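Local coordinates for glycosyl hydrolases family 31 family protein (PDB 6DRU) that hydrolyses xyloglucan oligosaccharides, releasing alpha-xylose from the glucose at their non-reducing end, at residues M379-K382 against N383-K387. Residues are numbered along the deposited sequence; the frame is centred on the assembly and turned at random.
Sequences MLKK and NYYDK
K381 and D386 form a salt bridge over the C-terminal end of helix 370-385, where the helix widens into a pi-type turn within the TIM-barrel domain of this family 31 glycosidase. NZ of K381 meets OD1 of D386 at 2.6 Å, on the syn lone pair, the side facing OD2. The lysine chain starts away from the following turn with CG anti to its backbone N and runs extended until a bend at the last torsion (chi4 21°) brings NZ to OD1, near the plane of the carboxylate. The same two residues are joined by backbone, N of D386 to O of K381 at 3.0 Å, an i to i+5 bond. Just before it, O of L380 accepts an i+4 bond from N of Y384, at 2.8 Å, and an i+5 bond from N of Y385, at 3.0 Å, the first more bent (135° at the hydrogen) than the second (164°). N of N383 still bonds O of M379 at 3.0 Å in ordinary alpha-helical fashion; the first i+5 bond is that of Y385. D386 is the first residue to leave helical torsions.

On the buried side, CD2 of L380 touches CD2 of the Y384 ring at 3.9 Å, and the two side chains face strand 319-328 of the barrel through L324 and A322. The Y385 side chain packs on F451 and A454 of helix 439-455, its ring edge-to-face with H465. Y385 and L380 both reach F392 of strand 391-394. Past the helix end, the extended side chain of K387 brings CE to 3.5 Å from O of K382.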
ATOM      1  N   MET A 379     -36.379   5.602 -13.090  1.00 64.16           N
ATOM      2  CA  MET A 379     -36.628   4.543 -14.060  1.00 64.45           C
ATOM      3  C   MET A 379     -37.711   3.588 -13.570  1.00 64.56           C
ATOM      4  O   MET A 379     -38.623   3.232 -14.324  1.00 66.98           O
ATOM      5  CB  MET A 379     -35.334   3.779 -14.349  1.00 65.76           C
ATOM      6  CG  MET A 379     -34.267   4.602 -15.052  1.00 68.13           C
ATOM      7  SD  MET A 379     -34.770   5.155 -16.691  1.00 80.28           S
ATOM      8  CE  MET A 379     -34.868   6.923 -16.428  1.00 72.65           C
ATOM      9  N   LEU A 380     -37.625   3.165 -12.306  1.00 67.20           N
ATOM     10  CA  LEU A 380     -38.581   2.197 -11.778  1.00 64.49           C
ATOM     11  C   LEU A 380     -39.984   2.787 -11.684  1.00 72.23           C
ATOM     12  O   LEU A 380     -40.973   2.098 -11.965  1.00 69.63           O
ATOM     13  CB  LEU A 380     -38.116   1.686 -10.415  1.00 52.31           C
ATOM     14  CG  LEU A 380     -36.763   0.971 -10.392  1.00 49.39           C
ATOM     15  CD1 LEU A 380     -36.551   0.259  -9.063  1.00 47.97           C
ATOM     16  CD2 LEU A 380     -36.648  -0.002 -11.553  1.00 49.75           C
ATOM     17  N   LYS A 381     -40.095   4.058 -11.290  1.00 70.70           N
ATOM     18  CA  LYS A 381     -41.416   4.673 -11.196  1.00 72.80           C
ATOM     19  C   LYS A 381     -42.022   4.898 -12.573  1.00 70.98           C
ATOM     20  O   LYS A 381     -43.242   4.789 -12.739  1.00 70.97           O
ATOM     21  CB  LYS A 381     -41.335   5.994 -10.431  1.00 57.25           C
ATOM     22  CG  LYS A 381     -42.621   6.801 -10.462  1.00 65.08           C
ATOM     23  CD  LYS A 381     -42.442   8.168  -9.823  1.00 83.40           C
ATOM     24  CE  LYS A 381     -43.785   8.850  -9.584  1.00 88.36           C
ATOM     25  NZ  LYS A 381     -44.913   7.875  -9.552  1.00 76.95           N
ATOM     26  N   LYS A 382     -41.188   5.183 -13.572  1.00 65.35           N
ATOM     27  CA  LYS A 382     -41.696   5.429 -14.916  1.00 72.68           C
ATOM     28  C   LYS A 382     -42.189   4.146 -15.575  1.00 70.79           C
ATOM     29  O   LYS A 382     -43.258   4.133 -16.196  1.00 71.11           O
ATOM     30  CB  LYS A 382     -40.599   6.069 -15.766  1.00 81.79           C
ATOM     31  CG  LYS A 382     -40.974   6.304 -17.215  1.00 85.69           C
ATOM     32  CD  LYS A 382     -39.754   6.717 -18.028  1.00 87.55           C
ATOM     33  CE  LYS A 382     -38.942   7.788 -17.314  1.00 94.93           C
ATOM     34  NZ  LYS A 382     -37.654   8.077 -18.008  1.00 91.20           N
ATOM     35  N   ASN A 383     -41.433   3.057 -15.441  1.00 63.87           N
ATOM     36  CA  ASN A 383     -41.696   1.836 -16.191  1.00 63.75           C
ATOM     37  C   ASN A 383     -42.394   0.751 -15.382  1.00 68.95           C
ATOM     38  O   ASN A 383     -42.859  -0.230 -15.972  1.00 66.11           O
ATOM     39  CB  ASN A 383     -40.385   1.282 -16.756  1.00 58.58           C
ATOM     40  CG  ASN A 383     -39.658   2.290 -17.616  1.00 64.42           C
ATOM     41  OD1 ASN A 383     -38.493   2.604 -17.378  1.00 72.24           O
ATOM     42  ND2 ASN A 383     -40.347   2.812 -18.623  1.00 67.12           N
ATOM     43  N   TYR A 384     -42.478   0.891 -14.060  1.00 62.86           N
ATOM     44  CA  TYR A 384     -43.102  -0.144 -13.246  1.00 55.36           C
ATOM     45  C   TYR A 384     -44.170   0.433 -12.325  1.00 68.40           C
ATOM     46  O   TYR A 384     -45.349   0.084 -12.444  1.00 67.05           O
ATOM     47  CB  TYR A 384     -42.047  -0.882 -12.419  1.00 54.49           C
ATOM     48  CG  TYR A 384     -41.055  -1.685 -13.231  1.00 58.95           C
ATOM     49  CD1 TYR A 384     -41.346  -2.981 -13.638  1.00 58.43           C
ATOM     50  CD2 TYR A 384     -39.821  -1.151 -13.581  1.00 60.44           C
ATOM     51  CE1 TYR A 384     -40.441  -3.720 -14.378  1.00 46.40           C
ATOM     52  CE2 TYR A 384     -38.909  -1.884 -14.319  1.00 62.92           C
ATOM     53  CZ  TYR A 384     -39.225  -3.168 -14.714  1.00 62.54           C
ATOM     54  OH  TYR A 384     -38.324  -3.904 -15.448  1.00 62.35           O
ATOM     55  N   TYR A 385     -43.762   1.310 -11.402  1.00 66.23           N
ATOM     56  CA  TYR A 385     -44.667   1.780 -10.356  1.00 62.12           C
ATOM     57  C   TYR A 385     -45.892   2.471 -10.942  1.00 60.57           C
ATOM     58  O   TYR A 385     -47.025   2.219 -10.516  1.00 66.58           O
ATOM     59  CB  TYR A 385     -43.924   2.719  -9.404  1.00 63.00           C
ATOM     60  CG  TYR A 385     -44.643   2.974  -8.096  1.00 58.99           C
ATOM     61  CD1 TYR A 385     -45.574   3.999  -7.980  1.00 52.19           C
ATOM     62  CD2 TYR A 385     -44.380   2.199  -6.975  1.00 59.07           C
ATOM     63  CE1 TYR A 385     -46.229   4.237  -6.785  1.00 59.57           C
ATOM     64  CE2 TYR A 385     -45.030   2.431  -5.775  1.00 62.51           C
ATOM     65  CZ  TYR A 385     -45.953   3.451  -5.686  1.00 64.06           C
ATOM     66  OH  TYR A 385     -46.603   3.686  -4.494  1.00 67.38           O
ATOM     67  N   ASP A 386     -45.686   3.348 -11.923  1.00 63.49           N
ATOM     68  CA  ASP A 386     -46.792   4.030 -12.585  1.00 63.04           C
ATOM     69  C   ASP A 386     -47.511   3.148 -13.594  1.00 61.03           C
ATOM     70  O   ASP A 386     -48.345   3.651 -14.356  1.00 67.28           O
ATOM     71  CB  ASP A 386     -46.297   5.302 -13.279  1.00 75.11           C
ATOM     72  CG  ASP A 386     -45.934   6.399 -12.300  1.00 76.96           C
ATOM     73  OD1 ASP A 386     -46.123   6.196 -11.081  1.00 73.62           O
ATOM     74  OD2 ASP A 386     -45.465   7.465 -12.750  1.00 86.86           O
ATOM     75  N   LYS A 387     -47.210   1.848 -13.621  1.00 70.77           N
ATOM     76  CA  LYS A 387     -47.830   0.930 -14.567  1.00 72.25           C
ATOM     77  C   LYS A 387     -48.352  -0.330 -13.880  1.00 71.51           C
ATOM     78  O   LYS A 387     -48.555  -1.352 -14.544  1.00 71.07           O
ATOM     79  CB  LYS A 387     -46.846   0.576 -15.682  1.00 61.42           C
ATOM     80  CG  LYS A 387     -46.446   1.766 -16.554  1.00 63.25           C
ATOM     81  CD  LYS A 387     -45.558   1.328 -17.706  1.00 59.93           C
ATOM     82  CE  LYS A 387     -45.188   2.472 -18.626  1.00 63.21           C
ATOM     83  NZ  LYS A 387     -44.293   1.998 -19.721  1.00 60.25           N
TER